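Local coordinates for protein PHB depolymerase (Penicillium funiculosum, PDB 2D81) that hydrolyses polyhydroxybutyrate, a bacterial storage polyester, probably through the serine-esterase chemistry of its alpha/beta hydrolase fold, at residues K92-P106 with N124-P138. Numbering follows the deposited sequence.
Sequences KIYMWTGSSDTTVGP and NVSYVTTTGAVHTFP. With NAG (2-acetamido-2-deoxy-beta-D-glucopyranose), chain B; RB3 ((1R)-3-{[(1R)-3-methoxy-1-methyl-3-oxopropyl]oxy}-1-methyl-3-oxopropyl (3R)-3-hydroxybutanoate), chain C.
K92 bends its chain across the amide of N124, CD coming 3.2 Å from N124 OD1, at the start of a parallel strand pair in the central sheet of this circularly permuted alpha/beta hydrolase; N124 ND2 carries the N-linked NAG, and K92 NZ turns to the W171 carbonyl. Helix 106-116 makes the beta-alpha-beta crossover from strand 92-98 to the edge strand 125-130. From I93 to S99 the odd residues supply the backbone bonds, all toward strand 125-130: I93, M95 and T97 each donate N-H (to N124 O, S126 O and V128 O) and accept at C=O (from the N-H of S126, V128 and T130), and the N-H of S99 goes to T130 O. M95 CE presses on V125 CG1 at a tight 3.4 Å, while its sulfur lies at the edge of the Y127 ring in a Met-aromatic contact, on the face packed by helix 106-116. On the other face, W96 has CG anti to its backbone N (chi1 177°), from where NE1 donates a nearly straight hydrogen bond (171°) to T130 OG1 at 2.8 Å, with the hydroxyl oxygen in the plane of the indole. P138 CG sits over the centre of the six-membered ring in a CH-pi contact. At the strand end S99 OG receives the G132 N-H inside the type II turn 130-133, and S100 N binds A133 O. D101 divides its carboxylate: OD2 takes the N-H of T103, an Asx turn, and that of V104, which extends it to an Asx motif and holds the group in position, and OD1 accepts from H135 ND1 and from a water shared with G98 N and V134 O. As in the acid-histidine pair of this fold, D101 probably orients H135, whose ring also lies beside the bound trimer. T103 CG2 leans over one face of that imidazole, 4.0 Å from its centroid, and V104 CG2 approaches H135 CE1 to 3.4 Å.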
loop_
_atom_site.group_PDB
_atom_site.type_symbol
_atom_site.label_atom_id
_atom_site.label_comp_id
_atom_site.label_asym_id
_atom_site.label_seq_id
_atom_site.Cartn_x
_atom_site.Cartn_y
_atom_site.Cartn_z
ATOM N N LYS A 92 8.026 3.266 11.543
ATOM C CA LYS A 92 7.094 4.383 11.471
ATOM C C LYS A 92 5.826 3.889 10.791
ATOM O O LYS A 92 5.875 3.359 9.680
ATOM C CB LYS A 92 7.699 5.538 10.668
ATOM C CG LYS A 92 9.017 6.062 11.221
ATOM C CD LYS A 92 8.854 6.595 12.632
ATOM C CE LYS A 92 8.026 7.869 12.654
ATOM N NZ LYS A 92 8.751 8.992 12.002
ATOM N N ILE A 93 4.690 4.057 11.461
ATOM C CA ILE A 93 3.424 3.571 10.930
ATOM C C ILE A 93 2.422 4.708 10.842
ATOM O O ILE A 93 2.120 5.366 11.840
ATOM C CB ILE A 93 2.846 2.442 11.812
ATOM C CG1 ILE A 93 3.840 1.280 11.878
ATOM C CG2 ILE A 93 1.512 1.958 11.244
ATOM C CD1 ILE A 93 3.414 0.150 12.793
ATOM N N TYR A 94 1.931 4.941 9.629
ATOM C CA TYR A 94 0.948 5.981 9.360
ATOM C C TYR A 94 -0.390 5.332 9.024
ATOM O O TYR A 94 -0.447 4.390 8.240
ATOM C CB TYR A 94 1.407 6.845 8.182
ATOM C CG TYR A 94 0.357 7.826 7.704
ATOM C CD1 TYR A 94 0.214 9.074 8.303
ATOM C CD2 TYR A 94 -0.514 7.487 6.668
ATOM C CE1 TYR A 94 -0.772 9.963 7.884
ATOM C CE2 TYR A 94 -1.504 8.366 6.243
ATOM C CZ TYR A 94 -1.627 9.601 6.855
ATOM O OH TYR A 94 -2.609 10.467 6.444
ATOM N N MET A 95 -1.462 5.839 9.624
ATOM C CA MET A 95 -2.803 5.320 9.373
ATOM C C MET A 95 -3.793 6.460 9.167
ATOM O O MET A 95 -3.730 7.476 9.859
ATOM C CB MET A 95 -3.256 4.439 10.539
ATOM C CG MET A 95 -2.517 3.115 10.616
ATOM S SD MET A 95 -2.930 2.175 12.091
ATOM C CE MET A 95 -1.797 2.922 13.259
ATOM N N TRP A 96 -4.700 6.290 8.208
ATOM C CA TRP A 96 -5.675 7.325 7.873
ATOM C C TRP A 96 -7.043 6.725 7.603
ATOM O O TRP A 96 -7.159 5.661 6.999
ATOM C CB TRP A 96 -5.233 8.104 6.628
ATOM C CG TRP A 96 -6.233 9.146 6.188
ATOM C CD1 TRP A 96 -6.338 10.430 6.649
ATOM C CD2 TRP A 96 -7.289 8.979 5.230
ATOM N NE1 TRP A 96 -7.392 11.068 6.041
ATOM C CE2 TRP A 96 -7.993 10.203 5.165
ATOM C CE3 TRP A 96 -7.711 7.911 4.421
ATOM C CZ2 TRP A 96 -9.095 10.393 4.319
ATOM C CZ3 TRP A 96 -8.810 8.102 3.580
ATOM C CH2 TRP A 96 -9.487 9.334 3.537
ATOM N N THR A 97 -8.079 7.422 8.049
ATOM C CA THR A 97 -9.433 7.090 7.650
ATOM C C THR A 97 -10.245 8.364 7.464
ATOM O O THR A 97 -9.990 9.378 8.120
ATOM C CB THR A 97 -10.122 6.200 8.702
ATOM O OG1 THR A 97 -11.439 5.860 8.250
ATOM C CG2 THR A 97 -10.215 6.926 10.036
ATOM N N GLY A 98 -11.210 8.315 6.554
ATOM C CA GLY A 98 -12.218 9.358 6.504
ATOM C C GLY A 98 -13.285 9.026 7.531
ATOM O O GLY A 98 -13.595 7.855 7.741
ATOM N N SER A 99 -13.846 10.039 8.180
ATOM C CA SER A 99 -14.821 9.787 9.234
ATOM C C SER A 99 -16.148 9.306 8.650
ATOM O O SER A 99 -16.949 8.686 9.348
ATOM C CB SER A 99 -15.048 11.051 10.077
ATOM O OG SER A 99 -15.761 12.038 9.354
ATOM N N SER A 100 -16.365 9.588 7.366
ATOM C CA SER A 100 -17.635 9.282 6.708
ATOM C C SER A 100 -17.526 8.054 5.812
ATOM O O SER A 100 -18.425 7.768 5.022
ATOM C CB SER A 100 -18.100 10.480 5.873
ATOM O OG SER A 100 -18.353 11.612 6.688
ATOM N N ASP A 101 -16.420 7.334 5.939
ATOM C CA ASP A 101 -16.189 6.116 5.171
ATOM C C ASP A 101 -17.041 4.981 5.752
ATOM O O ASP A 101 -16.869 4.590 6.910
ATOM C CB ASP A 101 -14.692 5.777 5.223
ATOM C CG ASP A 101 -14.320 4.559 4.395
ATOM O OD1 ASP A 101 -13.114 4.407 4.106
ATOM O OD2 ASP A 101 -15.207 3.752 4.046
ATOM N N THR A 102 -17.974 4.471 4.954
ATOM C CA THR A 102 -18.803 3.345 5.374
ATOM C C THR A 102 -18.564 2.132 4.482
ATOM O O THR A 102 -19.355 1.187 4.468
ATOM C CB THR A 102 -20.307 3.705 5.346
ATOM O OG1 THR A 102 -20.668 4.182 4.042
ATOM C CG2 THR A 102 -20.614 4.774 6.383
ATOM N N THR A 103 -17.459 2.167 3.744
ATOM C CA THR A 103 -17.059 1.051 2.899
ATOM C C THR A 103 -16.055 0.173 3.643
ATOM O O THR A 103 -16.193 -1.049 3.674
ATOM C CB THR A 103 -16.419 1.553 1.598
ATOM O OG1 THR A 103 -17.374 2.337 0.871
ATOM C CG2 THR A 103 -15.963 0.382 0.744
ATOM N N VAL A 104 -15.041 0.802 4.231
ATOM C CA VAL A 104 -14.196 0.130 5.211
ATOM C C VAL A 104 -14.473 0.742 6.582
ATOM O O VAL A 104 -15.228 0.176 7.364
ATOM C CB VAL A 104 -12.696 0.260 4.850
ATOM C CG1 VAL A 104 -11.839 -0.441 5.899
ATOM C CG2 VAL A 104 -12.443 -0.362 3.484
ATOM N N GLY A 105 -13.890 1.905 6.868
ATOM C CA GLY A 105 -14.428 2.733 7.934
ATOM C C GLY A 105 -13.589 2.888 9.189
ATOM O O GLY A 105 -12.698 2.078 9.449
ATOM N N PRO A 106 -13.868 3.926 9.998
ATOM C CA PRO A 106 -13.147 4.211 11.242
ATOM C C PRO A 106 -13.084 3.008 12.179
ATOM O O PRO A 106 -12.061 2.765 12.810
ATOM C CB PRO A 106 -13.942 5.370 11.849
ATOM C CG PRO A 106 -14.479 6.071 10.652
ATOM C CD PRO A 106 -14.921 4.933 9.767
ATOM N N ASN A 124 5.971 6.615 17.377
ATOM C CA ASN A 124 6.213 6.477 15.942
ATOM C C ASN A 124 4.976 6.062 15.152
ATOM O O ASN A 124 5.079 5.638 13.998
ATOM C CB ASN A 124 7.343 5.476 15.676
ATOM C CG ASN A 124 8.714 6.096 15.838
ATOM O OD1 ASN A 124 8.862 7.311 15.722
ATOM N ND2 ASN A 124 9.719 5.262 16.085
ATOM N N VAL A 125 3.809 6.192 15.771
ATOM C CA VAL A 125 2.544 5.937 15.086
ATOM C C VAL A 125 1.784 7.249 14.903
ATOM O O VAL A 125 1.652 8.027 15.845
ATOM C CB VAL A 125 1.654 4.961 15.894
ATOM C CG1 VAL A 125 0.323 4.752 15.180
ATOM C CG2 VAL A 125 2.368 3.632 16.074
ATOM N N SER A 126 1.291 7.494 13.693
ATOM C CA SER A 126 0.386 8.614 13.458
ATOM C C SER A 126 -0.934 8.100 12.901
ATOM O O SER A 126 -0.965 7.476 11.844
ATOM C CB SER A 126 1.002 9.607 12.471
ATOM O OG SER A 126 0.108 10.678 12.202
ATOM N N TYR A 127 -2.020 8.355 13.622
ATOM C CA TYR A 127 -3.339 7.946 13.164
ATOM C C TYR A 127 -4.177 9.195 12.944
ATOM O O TYR A 127 -4.402 9.977 13.872
ATOM C CB TYR A 127 -4.000 7.035 14.207
ATOM C CG TYR A 127 -5.310 6.407 13.775
ATOM C CD1 TYR A 127 -6.503 7.132 13.798
ATOM C CD2 TYR A 127 -5.363 5.072 13.373
ATOM C CE1 TYR A 127 -7.719 6.538 13.436
ATOM C CE2 TYR A 127 -6.569 4.471 13.011
ATOM C CZ TYR A 127 -7.741 5.208 13.047
ATOM O OH TYR A 127 -8.933 4.610 12.704
ATOM N N VAL A 128 -4.625 9.379 11.707
ATOM C CA VAL A 128 -5.311 10.602 11.306
ATOM C C VAL A 128 -6.711 10.314 10.774
ATOM O O VAL A 128 -6.913 9.385 9.985
ATOM C CB VAL A 128 -4.509 11.345 10.219
ATOM C CG1 VAL A 128 -5.250 12.599 9.782
ATOM C CG2 VAL A 128 -3.130 11.697 10.749
ATOM N N THR A 129 -7.678 11.114 11.215
ATOM C CA THR A 129 -9.026 11.055 10.668
ATOM C C THR A 129 -9.354 12.379 9.993
ATOM O O THR A 129 -9.210 13.442 10.596
ATOM C CB THR A 129 -10.071 10.792 11.775
ATOM O OG1 THR A 129 -9.765 9.558 12.437
ATOM C CG2 THR A 129 -11.471 10.706 11.181
ATOM N N THR A 130 -9.783 12.315 8.738
ATOM C CA THR A 130 -10.275 13.506 8.056
ATOM C C THR A 130 -11.792 13.547 8.156
ATOM O O THR A 130 -12.488 12.661 7.658
ATOM C CB THR A 130 -9.862 13.520 6.573
ATOM O OG1 THR A 130 -8.435 13.622 6.479
ATOM C CG2 THR A 130 -10.499 14.698 5.848
ATOM N N THR A 131 -12.297 14.583 8.816
ATOM C CA THR A 131 -13.728 14.727 9.045
ATOM C C THR A 131 -14.472 14.910 7.726
ATOM O O THR A 131 -14.151 15.805 6.946
ATOM C CB THR A 131 -14.016 15.942 9.952
ATOM O OG1 THR A 131 -13.354 15.763 11.212
ATOM C CG2 THR A 131 -15.512 16.088 10.184
ATOM N N GLY A 132 -15.462 14.055 7.483
ATOM C CA GLY A 132 -16.306 14.219 6.314
ATOM C C GLY A 132 -15.865 13.452 5.080
ATOM O O GLY A 132 -16.623 13.337 4.115
ATOM N N ALA A 133 -14.645 12.923 5.101
ATOM C CA ALA A 133 -14.125 12.187 3.953
ATOM C C ALA A 133 -14.731 10.789 3.885
ATOM O O ALA A 133 -14.892 10.120 4.908
ATOM C CB ALA A 133 -12.602 12.095 4.037
ATOM N N VAL A 134 -15.071 10.349 2.678
ATOM C CA VAL A 134 -15.590 9.001 2.486
ATOM C C VAL A 134 -14.470 8.062 2.049
ATOM O O VAL A 134 -13.286 8.383 2.189
ATOM C CB VAL A 134 -16.715 8.976 1.426
ATOM C CG1 VAL A 134 -17.855 9.888 1.862
ATOM C CG2 VAL A 134 -16.173 9.409 0.071
ATOM N N HIS A 135 -14.844 6.902 1.517
ATOM C CA HIS A 135 -13.866 5.963 0.995
ATOM C C HIS A 135 -13.283 6.463 -0.327
ATOM O O HIS A 135 -13.880 6.293 -1.390
ATOM C CB HIS A 135 -14.510 4.597 0.784
ATOM C CG HIS A 135 -13.517 3.492 0.633
ATOM N ND1 HIS A 135 -12.745 3.039 1.684
ATOM C CD2 HIS A 135 -13.139 2.773 -0.449
ATOM C CE1 HIS A 135 -11.934 2.090 1.252
ATOM N NE2 HIS A 135 -12.153 1.910 -0.038
ATOM N N THR A 136 -12.109 7.079 -0.249
ATOM C CA THR A 136 -11.461 7.668 -1.411
ATOM C C THR A 136 -10.037 8.020 -0.988
ATOM O O THR A 136 -9.762 8.137 0.210
ATOM C CB THR A 136 -12.208 8.949 -1.854
ATOM O OG1 THR A 136 -11.739 9.362 -3.144
ATOM C CG2 THR A 136 -11.976 10.076 -0.853
ATOM N N PHE A 137 -9.129 8.174 -1.947
ATOM C CA PHE A 137 -7.775 8.601 -1.605
ATOM C C PHE A 137 -7.765 10.109 -1.374
ATOM O O PHE A 137 -8.152 10.875 -2.251
ATOM C CB PHE A 137 -6.783 8.261 -2.720
ATOM C CG PHE A 137 -5.352 8.323 -2.274
ATOM C CD1 PHE A 137 -4.686 7.170 -1.874
ATOM C CD2 PHE A 137 -4.693 9.543 -2.185
ATOM C CE1 PHE A 137 -3.386 7.232 -1.388
ATOM C CE2 PHE A 137 -3.388 9.616 -1.697
ATOM C CZ PHE A 137 -2.735 8.453 -1.297
ATOM N N PRO A 138 -7.308 10.554 -0.192
ATOM C CA PRO A 138 -7.262 11.984 0.133
ATOM C C PRO A 138 -6.074 12.757 -0.442
ATOM O O PRO A 138 -4.921 12.456 -0.132
ATOM C CB PRO A 138 -7.252 11.980 1.655
ATOM C CG PRO A 138 -6.391 10.781 1.954
ATOM C CD PRO A 138 -6.906 9.734 0.970
HETATM C C1 NAG B . 11.090 5.703 15.897
HETATM C C2 NAG B . 12.062 4.674 16.501
HETATM C C3 NAG B . 13.530 5.022 16.177
HETATM C C4 NAG B . 13.732 5.445 14.714
HETATM C C5 NAG B . 12.678 6.471 14.310
HETATM C C6 NAG B . 12.774 6.901 12.860
HETATM C C7 NAG B . 11.848 3.533 18.628
HETATM C C8 NAG B . 12.202 3.610 20.105
HETATM N N2 NAG B . 11.881 4.672 17.941
HETATM O O3 NAG B . 14.351 3.893 16.440
HETATM O O4 NAG B . 15.022 6.015 14.564
HETATM O O5 NAG B . 11.367 5.914 14.510
HETATM O O6 NAG B . 12.273 8.220 12.689
HETATM O O7 NAG B . 11.548 2.449 18.126
HETATM O O1M RB3 C . -14.931 -1.402 -1.597
HETATM C C1A RB3 C . -13.715 -1.643 -1.764
HETATM O O1A RB3 C . -13.144 -1.800 -2.865
HETATM C C2A RB3 C . -12.851 -1.754 -0.506
HETATM C C3A RB3 C . -12.135 -3.104 -0.438
HETATM C C4A RB3 C . -11.311 -3.155 0.850
HETATM O O3A RB3 C . -13.114 -4.157 -0.424
HETATM C C1B RB3 C . -12.717 -5.246 -1.138
HETATM O O1B RB3 C . -11.524 -5.463 -1.345
HETATM C C2B RB3 C . -13.795 -6.190 -1.677
HETATM C C3B RB3 C . -13.244 -7.550 -2.120
HETATM C C4B RB3 C . -12.646 -8.321 -0.942
HETATM O O3B RB3 C . -14.317 -8.328 -2.673
HETATM C C1C RB3 C . -14.526 -8.064 -3.991
HETATM O O1C RB3 C . -14.364 -6.927 -4.431
HETATM C C2C RB3 C . -14.980 -9.198 -4.914
HETATM C C3C RB3 C . -16.336 -8.881 -5.548
HETATM C C4C RB3 C . -16.792 -10.034 -6.444
HETATM O O3C RB3 C . -17.299 -8.637 -4.520
HETATM O O HOH W 1 -11.782 6.791 4.148
HETATM O O HOH W 2 -11.036 5.568 14.083
#